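Local coordinates for outer membrane protein Omp121 (Bacteroides thetaiotaomicron, PDB 5FQ8), which probably takes up nutrients across the bacterial outer membrane as a TonB-dependent transporter, and binds calcium and magnesium ions, at residues P135-N140 against Y271-Q276; I164-G169 against S296-H301; S78-S83 against I277-M282. One frame throughout, in Å; residues are numbered along the deposited sequence.

Contact 1: P135-N140 against Y271-Q276; sequences PDDVAN and YVSFSQ. With KR0 (3-decanoyloxypropyl decanoate), chain Q.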
ATOM      1  N   PRO B 135       3.900 -21.024  30.826  1.00 27.19           N
ATOM      2  CA  PRO B 135       4.644 -21.354  32.047  1.00 41.96           C
ATOM      3  C   PRO B 135       4.205 -22.636  32.712  1.00 28.08           C
ATOM      4  O   PRO B 135       5.052 -23.341  33.274  1.00 28.43           O
ATOM      5  CB  PRO B 135       4.385 -20.140  32.943  1.00 33.65           C
ATOM      6  CG  PRO B 135       3.164 -19.500  32.388  1.00 29.06           C
ATOM      7  CD  PRO B 135       3.182 -19.749  30.941  1.00 26.85           C
ATOM      8  N   ASP B 136       2.921 -22.988  32.634  1.00 28.21           N
ATOM      9  CA  ASP B 136       2.459 -24.229  33.245  1.00 28.78           C
ATOM     10  C   ASP B 136       3.158 -25.459  32.683  1.00 29.08           C
ATOM     11  O   ASP B 136       3.107 -26.517  33.309  1.00 48.18           O
ATOM     12  CB  ASP B 136       0.951 -24.378  33.071  1.00 28.86           C
ATOM     13  CG  ASP B 136       0.170 -23.516  34.021  1.00 28.82           C
ATOM     14  OD1 ASP B 136       0.696 -23.179  35.098  1.00 28.92           O
ATOM     15  OD2 ASP B 136      -0.982 -23.178  33.694  1.00 28.73           O
ATOM     16  N   ASP B 137       3.816 -25.355  31.535  1.00 28.80           N
ATOM     17  CA  ASP B 137       4.515 -26.489  30.948  1.00 29.10           C
ATOM     18  C   ASP B 137       5.951 -26.601  31.408  1.00 29.23           C
ATOM     19  O   ASP B 137       6.631 -27.550  31.013  1.00 29.54           O
ATOM     20  CB  ASP B 137       4.533 -26.385  29.424  1.00 28.79           C
ATOM     21  CG  ASP B 137       3.246 -26.815  28.794  1.00 32.25           C
ATOM     22  OD1 ASP B 137       2.544 -27.659  29.383  1.00 34.40           O
ATOM     23  OD2 ASP B 137       2.949 -26.308  27.693  1.00 33.56           O
ATOM     24  N   VAL B 138       6.448 -25.652  32.189  1.00 32.57           N
ATOM     25  CA  VAL B 138       7.872 -25.634  32.494  1.00 32.75           C
ATOM     26  C   VAL B 138       8.143 -26.529  33.690  1.00 29.75           C
ATOM     27  O   VAL B 138       7.519 -26.386  34.745  1.00 29.91           O
ATOM     28  CB  VAL B 138       8.368 -24.211  32.749  1.00 29.88           C
ATOM     29  CG1 VAL B 138       9.859 -24.231  32.948  1.00 28.85           C
ATOM     30  CG2 VAL B 138       8.001 -23.347  31.582  1.00 35.80           C
ATOM     31  N   ALA B 139       9.064 -27.467  33.522  1.00 30.12           N
ATOM     32  CA  ALA B 139       9.539 -28.219  34.669  1.00 30.71           C
ATOM     33  C   ALA B 139      10.706 -27.502  35.315  1.00 30.67           C
ATOM     34  O   ALA B 139      10.672 -27.170  36.502  1.00 30.84           O
ATOM     35  CB  ALA B 139       9.936 -29.628  34.248  1.00 31.22           C
ATOM     36  N   ASN B 140      11.727 -27.208  34.532  1.00 33.97           N
ATOM     37  CA  ASN B 140      12.948 -26.623  35.050  1.00 30.50           C
ATOM     38  C   ASN B 140      13.451 -25.552  34.094  1.00 29.94           C
ATOM     39  O   ASN B 140      13.391 -25.713  32.875  1.00 29.73           O
ATOM     40  CB  ASN B 140      13.996 -27.712  35.253  1.00 31.11           C
ATOM     41  CG  ASN B 140      15.363 -27.160  35.455  1.00 31.15           C
ATOM     42  OD1 ASN B 140      15.689 -26.709  36.536  1.00 33.85           O
ATOM     43  ND2 ASN B 140      16.182 -27.200  34.420  1.00 32.92           N
ATOM     44  N   TYR B 271       2.634 -35.956  27.020  1.00 32.68           N
ATOM     45  CA  TYR B 271       2.122 -34.738  27.632  1.00 34.70           C
ATOM     46  C   TYR B 271       1.406 -33.917  26.574  1.00 39.64           C
ATOM     47  O   TYR B 271       1.886 -33.803  25.447  1.00 31.46           O
ATOM     48  CB  TYR B 271       3.262 -33.929  28.254  1.00 31.85           C
ATOM     49  CG  TYR B 271       2.844 -32.939  29.314  1.00 31.57           C
ATOM     50  CD1 TYR B 271       2.319 -31.711  28.977  1.00 32.57           C
ATOM     51  CD2 TYR B 271       2.984 -33.234  30.654  1.00 31.93           C
ATOM     52  CE1 TYR B 271       1.938 -30.813  29.930  1.00 32.22           C
ATOM     53  CE2 TYR B 271       2.604 -32.344  31.616  1.00 31.72           C
ATOM     54  CZ  TYR B 271       2.081 -31.127  31.249  1.00 47.67           C
ATOM     55  OH  TYR B 271       1.702 -30.212  32.207  1.00 49.65           O
ATOM     56  N   VAL B 272       0.245 -33.366  26.926  1.00 32.64           N
ATOM     57  CA  VAL B 272      -0.545 -32.534  26.020  1.00 31.11           C
ATOM     58  C   VAL B 272      -1.229 -31.454  26.840  1.00 30.79           C
ATOM     59  O   VAL B 272      -1.909 -31.759  27.821  1.00 36.59           O
ATOM     60  CB  VAL B 272      -1.594 -33.350  25.242  1.00 31.50           C
ATOM     61  CG1 VAL B 272      -2.526 -32.426  24.504  1.00 31.09           C
ATOM     62  CG2 VAL B 272      -0.934 -34.283  24.277  1.00 31.77           C
ATOM     63  N   SER B 273      -1.069 -30.197  26.433  1.00 30.17           N
ATOM     64  CA  SER B 273      -1.510 -29.057  27.225  1.00 29.84           C
ATOM     65  C   SER B 273      -2.168 -28.003  26.349  1.00 29.36           C
ATOM     66  O   SER B 273      -2.024 -27.995  25.128  1.00 29.20           O
ATOM     67  CB  SER B 273      -0.341 -28.418  27.951  1.00 31.94           C
ATOM     68  OG  SER B 273       0.602 -27.976  27.003  1.00 41.20           O
ATOM     69  N   PHE B 274      -2.868 -27.086  27.006  1.00 29.17           N
ATOM     70  CA  PHE B 274      -3.572 -25.992  26.360  1.00 28.75           C
ATOM     71  C   PHE B 274      -3.642 -24.832  27.333  1.00 28.46           C
ATOM     72  O   PHE B 274      -3.903 -25.033  28.514  1.00 28.74           O
ATOM     73  CB  PHE B 274      -4.980 -26.408  25.952  1.00 29.06           C
ATOM     74  CG  PHE B 274      -5.899 -25.257  25.649  1.00 31.44           C
ATOM     75  CD1 PHE B 274      -5.919 -24.691  24.385  1.00 32.25           C
ATOM     76  CD2 PHE B 274      -6.758 -24.755  26.605  1.00 30.47           C
ATOM     77  CE1 PHE B 274      -6.762 -23.654  24.085  1.00 28.15           C
ATOM     78  CE2 PHE B 274      -7.603 -23.709  26.303  1.00 31.82           C
ATOM     79  CZ  PHE B 274      -7.601 -23.158  25.043  1.00 28.23           C
ATOM     80  N   SER B 275      -3.426 -23.623  26.840  1.00 27.94           N
ATOM     81  CA  SER B 275      -3.519 -22.447  27.685  1.00 27.67           C
ATOM     82  C   SER B 275      -4.292 -21.360  26.971  1.00 27.33           C
ATOM     83  O   SER B 275      -4.233 -21.250  25.749  1.00 27.13           O
ATOM     84  CB  SER B 275      -2.143 -21.935  28.062  1.00 30.32           C
ATOM     85  OG  SER B 275      -1.393 -21.713  26.897  1.00 28.50           O
ATOM     86  N   GLN B 276      -5.020 -20.567  27.745  1.00 31.49           N
ATOM     87  CA  GLN B 276      -5.851 -19.505  27.212  1.00 27.03           C
ATOM     88  C   GLN B 276      -5.766 -18.314  28.142  1.00 32.56           C
ATOM     89  O   GLN B 276      -5.836 -18.466  29.357  1.00 39.90           O
ATOM     90  CB  GLN B 276      -7.297 -19.961  27.063  1.00 27.40           C
ATOM     91  CG  GLN B 276      -8.237 -18.928  26.529  1.00 27.21           C
ATOM     92  CD  GLN B 276      -8.803 -18.060  27.605  1.00 27.22           C
ATOM     93  OE1 GLN B 276      -8.600 -18.317  28.772  1.00 27.42           O
ATOM     94  NE2 GLN B 276      -9.506 -17.018  27.219  1.00 27.04           N
TER
HETATM   95  C1  KR0 Q1985     -17.374 -22.119  16.416  1.00 38.19           C
HETATM   96  O1  KR0 Q1985     -17.049 -22.511  17.744  1.00 54.36           O
HETATM   97  C2  KR0 Q1985     -16.121 -22.431  15.619  1.00 37.80           C
HETATM   98  C3  KR0 Q1985     -14.931 -21.638  16.128  1.00 37.40           C
HETATM   99  C4  KR0 Q1985     -11.692 -21.516  21.555  1.00 40.52           C
HETATM  100  O4  KR0 Q1985     -14.267 -22.213  17.248  1.00 38.39           O
HETATM  101  C5  KR0 Q1985     -13.505 -21.302  18.091  1.00 48.46           C
HETATM  102  C6  KR0 Q1985     -12.160 -22.839  22.188  1.00 41.88           C
HETATM  103  C7  KR0 Q1985     -17.966 -23.191  18.641  1.00 40.35           C
HETATM  104  C8  KR0 Q1985     -11.048 -23.484  23.025  1.00 43.00           C
HETATM  105  O8  KR0 Q1985     -13.629 -20.113  17.891  1.00 48.61           O
HETATM  106  C9  KR0 Q1985     -11.378 -24.829  23.681  1.00 44.52           C
HETATM  107  O9  KR0 Q1985     -18.527 -24.197  18.253  1.00 41.00           O
HETATM  108  C10 KR0 Q1985     -12.573 -21.797  19.174  1.00 41.66           C
HETATM  109  C11 KR0 Q1985     -12.610 -20.954  20.455  1.00 39.40           C
HETATM  110  C12 KR0 Q1985     -18.203 -22.662  20.040  1.00 42.37           C
HETATM  111  C13 KR0 Q1985     -17.080 -23.074  20.987  1.00 43.55           C
HETATM  112  C14 KR0 Q1985     -10.165 -25.360  24.452  1.00 45.62           C
HETATM  113  C15 KR0 Q1985     -10.189 -26.859  24.732  1.00 47.13           C
HETATM  114  C16 KR0 Q1985      -8.812 -27.463  24.567  1.00 47.76           C
HETATM  115  C17 KR0 Q1985     -17.234 -24.503  21.492  1.00 43.02           C
HETATM  116  C18 KR0 Q1985     -15.874 -25.177  21.643  1.00 74.11           C
HETATM  117  C19 KR0 Q1985     -15.438 -25.320  23.100  1.00 68.86           C
HETATM  118  C20 KR0 Q1985     -15.643 -26.744  23.624  1.00 46.17           C
HETATM  119  C21 KR0 Q1985     -14.849 -27.032  24.898  1.00 47.27           C
HETATM  120  C22 KR0 Q1985     -15.080 -28.459  25.396  1.00 52.13           C
HETATM  121  C23 KR0 Q1985     -14.249 -28.842  26.609  1.00 50.21           C
HETATM  122  O   HOH W   1       0.861 -27.729  31.176  1.00 20.91           O

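Contact 2: I164-G169 against S296-H301; sequences ITTKSG and SARGSH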
ATOM      1  N   ILE B 164      15.279 -23.967  29.136  1.00 28.66           N
ATOM      2  CA  ILE B 164      14.003 -24.386  29.697  1.00 28.71           C
ATOM      3  C   ILE B 164      13.822 -25.880  29.460  1.00 29.19           C
ATOM      4  O   ILE B 164      14.321 -26.430  28.477  1.00 29.30           O
ATOM      5  CB  ILE B 164      12.858 -23.551  29.097  1.00 28.18           C
ATOM      6  CG1 ILE B 164      12.961 -22.121  29.604  1.00 27.80           C
ATOM      7  CG2 ILE B 164      11.504 -24.111  29.456  1.00 28.28           C
ATOM      8  CD1 ILE B 164      11.799 -21.274  29.193  1.00 32.25           C
ATOM      9  N   THR B 165      13.176 -26.564  30.407  1.00 29.53           N
ATOM     10  CA  THR B 165      12.867 -27.982  30.261  1.00 30.01           C
ATOM     11  C   THR B 165      11.405 -28.207  30.598  1.00 30.01           C
ATOM     12  O   THR B 165      10.952 -27.846  31.686  1.00 30.98           O
ATOM     13  CB  THR B 165      13.755 -28.856  31.142  1.00 30.64           C
ATOM     14  OG1 THR B 165      15.125 -28.675  30.783  1.00 30.69           O
ATOM     15  CG2 THR B 165      13.411 -30.291  30.941  1.00 31.16           C
ATOM     16  N   THR B 166      10.676 -28.798  29.671  1.00 30.02           N
ATOM     17  CA  THR B 166       9.234 -28.929  29.780  1.00 29.98           C
ATOM     18  C   THR B 166       8.848 -30.249  30.442  1.00 30.63           C
ATOM     19  O   THR B 166       9.626 -31.201  30.491  1.00 41.75           O
ATOM     20  CB  THR B 166       8.624 -28.812  28.389  1.00 30.18           C
ATOM     21  OG1 THR B 166       9.376 -29.620  27.482  1.00 29.91           O
ATOM     22  CG2 THR B 166       8.707 -27.394  27.908  1.00 29.03           C
ATOM     23  N   LYS B 167       7.624 -30.299  30.959  1.00 30.69           N
ATOM     24  CA  LYS B 167       7.177 -31.464  31.718  1.00 31.33           C
ATOM     25  C   LYS B 167       6.945 -32.664  30.809  1.00 31.69           C
ATOM     26  O   LYS B 167       6.563 -32.521  29.651  1.00 31.41           O
ATOM     27  CB  LYS B 167       5.892 -31.144  32.477  1.00 31.31           C
ATOM     28  CG  LYS B 167       6.054 -30.152  33.607  1.00 31.12           C
ATOM     29  CD  LYS B 167       4.722 -29.589  34.033  1.00 30.97           C
ATOM     30  CE  LYS B 167       4.839 -28.728  35.266  1.00 30.90           C
ATOM     31  NZ  LYS B 167       3.526 -28.205  35.725  1.00 30.81           N
ATOM     32  N   SER B 168       7.176 -33.859  31.351  1.00 32.36           N
ATOM     33  CA  SER B 168       6.967 -35.089  30.598  1.00 32.80           C
ATOM     34  C   SER B 168       5.880 -35.945  31.225  1.00 33.32           C
ATOM     35  O   SER B 168       4.776 -35.468  31.459  1.00 33.13           O
ATOM     36  CB  SER B 168       8.258 -35.885  30.496  1.00 33.22           C
ATOM     37  OG  SER B 168       9.314 -35.065  30.050  1.00 39.59           O
ATOM     38  N   GLY B 169       6.183 -37.208  31.514  1.00 39.14           N
ATOM     39  CA  GLY B 169       5.177 -38.188  31.843  1.00 44.18           C
ATOM     40  C   GLY B 169       5.122 -38.589  33.310  1.00 47.17           C
ATOM     41  O   GLY B 169       5.977 -38.261  34.125  1.00 53.62           O
ATOM     42  N   SER B 296       0.116 -27.771  22.981  1.00 28.69           N
ATOM     43  CA  SER B 296       1.365 -28.520  22.938  1.00 28.91           C
ATOM     44  C   SER B 296       1.096 -30.011  23.039  1.00 29.55           C
ATOM     45  O   SER B 296       0.095 -30.441  23.605  1.00 29.86           O
ATOM     46  CB  SER B 296       2.307 -28.099  24.055  1.00 28.79           C
ATOM     47  OG  SER B 296       3.469 -28.906  24.051  1.00 29.08           O
ATOM     48  N   ALA B 297       2.000 -30.794  22.472  1.00 29.79           N
ATOM     49  CA  ALA B 297       1.901 -32.241  22.503  1.00 30.44           C
ATOM     50  C   ALA B 297       3.316 -32.773  22.452  1.00 30.62           C
ATOM     51  O   ALA B 297       4.037 -32.493  21.502  1.00 30.40           O
ATOM     52  CB  ALA B 297       1.076 -32.771  21.342  1.00 30.65           C
ATOM     53  N   ARG B 298       3.719 -33.502  23.477  1.00 31.04           N
ATOM     54  CA  ARG B 298       5.089 -33.954  23.610  1.00 31.25           C
ATOM     55  C   ARG B 298       5.081 -35.424  23.962  1.00 32.00           C
ATOM     56  O   ARG B 298       4.360 -35.845  24.868  1.00 32.31           O
ATOM     57  CB  ARG B 298       5.827 -33.152  24.674  1.00 30.99           C
ATOM     58  CG  ARG B 298       6.117 -31.755  24.265  1.00 30.31           C
ATOM     59  CD  ARG B 298       6.650 -30.940  25.382  1.00 30.08           C
ATOM     60  NE  ARG B 298       5.596 -30.174  26.022  1.00 29.81           N
ATOM     61  CZ  ARG B 298       5.402 -30.144  27.327  1.00 29.98           C
ATOM     62  NH1 ARG B 298       6.190 -30.846  28.116  1.00 30.40           N
ATOM     63  NH2 ARG B 298       4.425 -29.419  27.837  1.00 29.75           N
ATOM     64  N   GLY B 299       5.883 -36.195  23.256  1.00 32.32           N
ATOM     65  CA  GLY B 299       5.952 -37.616  23.497  1.00 33.07           C
ATOM     66  C   GLY B 299       7.347 -38.144  23.278  1.00 33.35           C
ATOM     67  O   GLY B 299       8.158 -37.555  22.566  1.00 33.01           O
ATOM     68  N   SER B 300       7.600 -39.289  23.898  1.00 38.45           N
ATOM     69  CA  SER B 300       8.843 -40.028  23.785  1.00 34.48           C
ATOM     70  C   SER B 300       8.507 -41.506  23.888  1.00 35.31           C
ATOM     71  O   SER B 300       7.631 -41.889  24.660  1.00 35.57           O
ATOM     72  CB  SER B 300       9.813 -39.597  24.880  1.00 34.42           C
ATOM     73  OG  SER B 300      11.117 -40.055  24.618  1.00 34.74           O
ATOM     74  N   HIS B 301       9.162 -42.327  23.079  1.00 35.73           N
ATOM     75  CA  HIS B 301       8.962 -43.768  23.107  1.00 36.58           C
ATOM     76  C   HIS B 301      10.316 -44.427  22.966  1.00 37.05           C
ATOM     77  O   HIS B 301      11.114 -44.023  22.121  1.00 36.79           O
ATOM     78  CB  HIS B 301       8.024 -44.239  21.994  1.00 36.72           C
ATOM     79  CG  HIS B 301       7.632 -45.683  22.093  1.00 53.96           C
ATOM     80  ND1 HIS B 301       6.425 -46.091  22.620  1.00 37.88           N
ATOM     81  CD2 HIS B 301       8.278 -46.813  21.718  1.00 38.32           C
ATOM     82  CE1 HIS B 301       6.347 -47.408  22.570  1.00 38.72           C
ATOM     83  NE2 HIS B 301       7.457 -47.872  22.027  1.00 39.00           N
TER

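Contact 3: S78-S83 against I277-M282; sequences SDPGAS and ISDDGM. With CA (calcium ion), chain M.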
ATOM      1  N   SER B  78       3.211  -1.819  31.032  1.00 23.64           N
ATOM      2  CA  SER B  78       2.090  -2.545  31.586  1.00 23.83           C
ATOM      3  C   SER B  78       1.058  -2.907  30.534  1.00 23.71           C
ATOM      4  O   SER B  78       0.013  -3.460  30.873  1.00 23.88           O
ATOM      5  CB  SER B  78       1.435  -1.726  32.695  1.00 49.48           C
ATOM      6  OG  SER B  78       2.065  -1.963  33.952  1.00 42.16           O
ATOM      7  N   ASP B  79       1.319  -2.622  29.296  1.00 23.46           N
ATOM      8  CA  ASP B  79       0.331  -2.877  28.275  1.00 23.38           C
ATOM      9  C   ASP B  79       0.291  -4.367  27.991  1.00 30.84           C
ATOM     10  O   ASP B  79       1.341  -4.989  27.847  1.00 35.01           O
ATOM     11  CB  ASP B  79       0.658  -2.102  27.005  1.00 23.12           C
ATOM     12  CG  ASP B  79       0.729  -0.630  27.235  1.00 23.06           C
ATOM     13  OD1 ASP B  79      -0.337   0.014  27.207  1.00 23.10           O
ATOM     14  OD2 ASP B  79       1.846  -0.129  27.451  1.00 23.01           O
ATOM     15  N   PRO B  80      -0.887  -4.959  27.878  1.00 25.78           N
ATOM     16  CA  PRO B  80      -0.972  -6.403  27.702  1.00 23.75           C
ATOM     17  C   PRO B  80      -0.279  -6.854  26.435  1.00 23.58           C
ATOM     18  O   PRO B  80      -0.301  -6.171  25.413  1.00 25.70           O
ATOM     19  CB  PRO B  80      -2.479  -6.650  27.646  1.00 23.92           C
ATOM     20  CG  PRO B  80      -3.052  -5.572  28.449  1.00 23.98           C
ATOM     21  CD  PRO B  80      -2.211  -4.373  28.118  1.00 25.84           C
ATOM     22  N   GLY B  81       0.373  -8.002  26.530  1.00 23.70           N
ATOM     23  CA  GLY B  81       1.036  -8.579  25.396  1.00 23.61           C
ATOM     24  C   GLY B  81       2.370  -7.984  25.056  1.00 23.42           C
ATOM     25  O   GLY B  81       2.948  -8.374  24.043  1.00 23.35           O
ATOM     26  N   ALA B  82       2.889  -7.069  25.862  1.00 23.37           N
ATOM     27  CA  ALA B  82       4.106  -6.362  25.516  1.00 23.21           C
ATOM     28  C   ALA B  82       5.335  -7.221  25.788  1.00 23.36           C
ATOM     29  O   ALA B  82       5.249  -8.327  26.316  1.00 23.58           O
ATOM     30  CB  ALA B  82       4.167  -5.052  26.278  1.00 23.16           C
ATOM     31  N   SER B  83       6.499  -6.721  25.403  1.00 23.26           N
ATOM     32  CA  SER B  83       7.696  -7.542  25.447  1.00 23.43           C
ATOM     33  C   SER B  83       8.341  -7.528  26.829  1.00 24.80           C
ATOM     34  O   SER B  83       7.987  -6.742  27.703  1.00 23.63           O
ATOM     35  CB  SER B  83       8.691  -7.070  24.405  1.00 23.29           C
ATOM     36  OG  SER B  83       8.170  -7.260  23.115  1.00 23.16           O
ATOM     37  N   ILE B 277      -5.616 -17.132  27.559  1.00 42.38           N
ATOM     38  CA  ILE B 277      -5.447 -15.879  28.288  1.00 26.14           C
ATOM     39  C   ILE B 277      -6.155 -14.786  27.510  1.00 28.85           C
ATOM     40  O   ILE B 277      -6.043 -14.718  26.288  1.00 35.88           O
ATOM     41  CB  ILE B 277      -3.956 -15.542  28.477  1.00 25.87           C
ATOM     42  CG1 ILE B 277      -3.275 -16.608  29.311  1.00 26.18           C
ATOM     43  CG2 ILE B 277      -3.786 -14.210  29.132  1.00 25.64           C
ATOM     44  CD1 ILE B 277      -1.856 -16.323  29.578  1.00 25.99           C
ATOM     45  N   SER B 278      -6.894 -13.934  28.212  1.00 25.91           N
ATOM     46  CA  SER B 278      -7.646 -12.867  27.565  1.00 25.73           C
ATOM     47  C   SER B 278      -7.637 -11.635  28.444  1.00 25.61           C
ATOM     48  O   SER B 278      -8.407 -11.540  29.394  1.00 25.89           O
ATOM     49  CB  SER B 278      -9.074 -13.288  27.263  1.00 56.99           C
ATOM     50  OG  SER B 278      -9.100 -14.097  26.110  1.00 45.23           O
ATOM     51  N   ASP B 279      -6.814 -10.665  28.085  1.00 31.42           N
ATOM     52  CA  ASP B 279      -6.598  -9.484  28.899  1.00 32.83           C
ATOM     53  C   ASP B 279      -7.253  -8.273  28.246  1.00 25.31           C
ATOM     54  O   ASP B 279      -7.062  -8.036  27.057  1.00 24.69           O
ATOM     55  CB  ASP B 279      -5.098  -9.264  29.082  1.00 24.86           C
ATOM     56  CG  ASP B 279      -4.777  -8.566  30.352  1.00 24.91           C
ATOM     57  OD1 ASP B 279      -5.695  -7.953  30.924  1.00 25.06           O
ATOM     58  OD2 ASP B 279      -3.603  -8.638  30.770  1.00 24.84           O
ATOM     59  N   ASP B 280      -8.023  -7.522  29.016  1.00 25.08           N
ATOM     60  CA  ASP B 280      -8.509  -6.204  28.621  1.00 24.94           C
ATOM     61  C   ASP B 280      -8.118  -5.282  29.765  1.00 36.73           C
ATOM     62  O   ASP B 280      -8.797  -5.248  30.790  1.00 27.31           O
ATOM     63  CB  ASP B 280     -10.011  -6.211  28.363  1.00 25.22           C
ATOM     64  CG  ASP B 280     -10.559  -4.849  27.942  1.00 40.39           C
ATOM     65  OD1 ASP B 280      -9.850  -3.826  27.986  1.00 39.01           O
ATOM     66  OD2 ASP B 280     -11.744  -4.796  27.575  1.00 42.36           O
ATOM     67  N   GLY B 281      -7.038  -4.524  29.575  1.00 42.28           N
ATOM     68  CA  GLY B 281      -6.377  -3.798  30.645  1.00 36.69           C
ATOM     69  C   GLY B 281      -7.130  -2.568  31.107  1.00 28.85           C
ATOM     70  O   GLY B 281      -8.294  -2.344  30.782  1.00 24.87           O
ATOM     71  N   MET B 282      -6.426  -1.739  31.866  1.00 24.70           N
ATOM     72  CA  MET B 282      -7.094  -0.691  32.625  1.00 25.84           C
ATOM     73  C   MET B 282      -7.444   0.539  31.808  1.00 34.10           C
ATOM     74  O   MET B 282      -8.242   1.351  32.275  1.00 37.73           O
ATOM     75  CB  MET B 282      -6.219  -0.257  33.777  1.00 24.97           C
ATOM     76  CG  MET B 282      -4.917   0.262  33.297  1.00 24.64           C
ATOM     77  SD  MET B 282      -3.834   0.619  34.640  1.00 24.78           S
ATOM     78  CE  MET B 282      -2.342   0.926  33.749  1.00 24.40           C
TER
HETATM   79 CA    CA M1987      -9.340  -1.691  28.566  1.00107.24          CA

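Contact 1: P135-N140 against Y271-Q276
The Tyr271 ring and the carboxylate of Asp137 stand nearly upright to each other, their planes 81° apart, and OD1 of Asp137 comes obliquely to CE1 of Tyr271 at 3.3 Å. At the ring's hydroxyl edge, in its plane, lies a water 2.8 Å from Tyr271 OH; it donates to OD1 of the same aspartate and, weakly, to Asp136 O. The other aromatic, Phe274, points from the opposite side of the strand: one face takes C14 of the bound lipid, 3.4 Å from Phe274 CZ and displaced toward the rim of the ring. Next to it on that outer side, Val272 packs on Phe388 of the second subunit. The alternation is that of a transmembrane beta barrel, with Val272 and Phe274 on the outer side of strand 268-280 and Tyr271, Ser273 and Ser275 turned inward to the plug domain, which fills the barrel in TonB-dependent receptors. Ser273 carries the direct bond: with its hydroxyl set between the backbone N and carbonyl carbon (chi1 60°), Ser273 OG donates to the syn lone pair of Asp137 OD2 at 3.0 Å. OD1 is also salt-bridged to Arg298 of the next barrel strand, so both oxygens of this buried carboxylate are engaged, and the nearby positive charge probably helps keep it ionised. With an alanine in place of Asp137, Arg298 would probably lose its counter-charge and the Ser273 hydroxyl its acceptor, leaving the water held less firmly. Asp136, one step earlier in the same 3-10 turn, spends its carboxylate on Arg56 of the plug and Ser258 of the barrel. Beyond the turn, strand 138-144 carries a classic beta bulge near its start, Ala139 and Asn140 both facing Thr165.

Contact 2: I164-G169 against S296-H301
Thr166 and Lys167, where the plug strand 161-166 runs out into loop, meet strand 289-303 of the barrel wall through a single long side chain, that of Arg298. Before it in the strand comes Ser296, which prepares the arginine: its OG accepts from Arg298 NE at 3.2 Å, with an N-H...O angle of 167° and the oxygen only 9° out of the guanidinium plane. Ser296 OG is itself tied to Asn313 OD1 of the following barrel strand. Ala297 turns to the outside and packs on Leu312 of the second subunit. Arg298 then reaches inward, its chain bending at chi3 (-96°) to swing the guanidinium across the threonine. Thr166 CB lies over one face of the group on the NH1 side, 3.2 Å from Arg298 NH1, with Thr166 CG2 on the same face, higher above the plane. At the edge, near the guanidinium plane, is the backbone carbonyl of Lys167, modelled too close to NH1 for its role to be trusted. The Lys167 side chain leads away, its NZ bonding to Asp136 O. The Thr166-Arg298 contact is thus mostly van der Waals; with NE held by Ser296 and a face covered by Thr166, the guanidinium is probably kept turned so that its NH2 meets Asp137 of the plug, the main polar partner of this charge.

Contact 3: S78-S83 against I277-M282
Pro80 brings a plug loop against Asp279 and Gly281 of the barrel. Ahead of it, Ser78 bonds through OG to Ser973 N, on the final barrel strand. Asp79 turns its CB away from strand 268-280, and its carboxylate takes hydrogen bonds from Ser77 OG and Asn970 ND2. It also opens a type II beta turn closed by Ala82 N to Asp79 O at 3.3 Å, which puts Pro80 at the corner with its ring thrust at the wall; Gly81 follows in the third position, where this turn needs the positive phi (79°) that glycine adopts easily. The proline ring crosses the Asp279 side chain at about a right angle, with Pro80 CG 3.9 Å from Asp279 CG and Pro80 CB 3.9 Å from Asp279 OD2. Asp279 has its CG anti to the backbone N (chi1 -152°), which carries the carboxylate over to the ring and across it. Here the barrel strand gives way to a calcium-binding loop: Asp280, its CB directed away from the 78-83 loop, binds the ion through OD1 at 2.3 Å, and Gly281 through O at 2.5 Å, with Ile283, Thr285 and Asp288 completing the site. Gly281 presents its backbone to the proline, its N 4.3 Å from Pro80 CG, so the plug loop rests on one side of the chain whose carbonyl holds the metal.

All three contacts join the plug to the barrel wall, contacts 1 and 2 side by side and contact 3 farther along strand 268-280. Contacts 1 and 2 lie 9 Å apart, centre to centre, on neighbouring strands in both parts: 138-144 beside 161-166 in the plug, 268-280 beside 289-303 in the barrel. The Asp137-Arg298 salt bridge ties them together. Contact 1 is fully buried and the one with a direct hydrogen bond between its segments; contact 2 is partly buried and mainly covers a charged group. Contact 3, about 20 Å from contact 1, centre to centre, is also partly buried and swaps hydrogen bonding for van der Waals packing of a proline ring on a carboxylate and a glycine backbone, beside a calcium site.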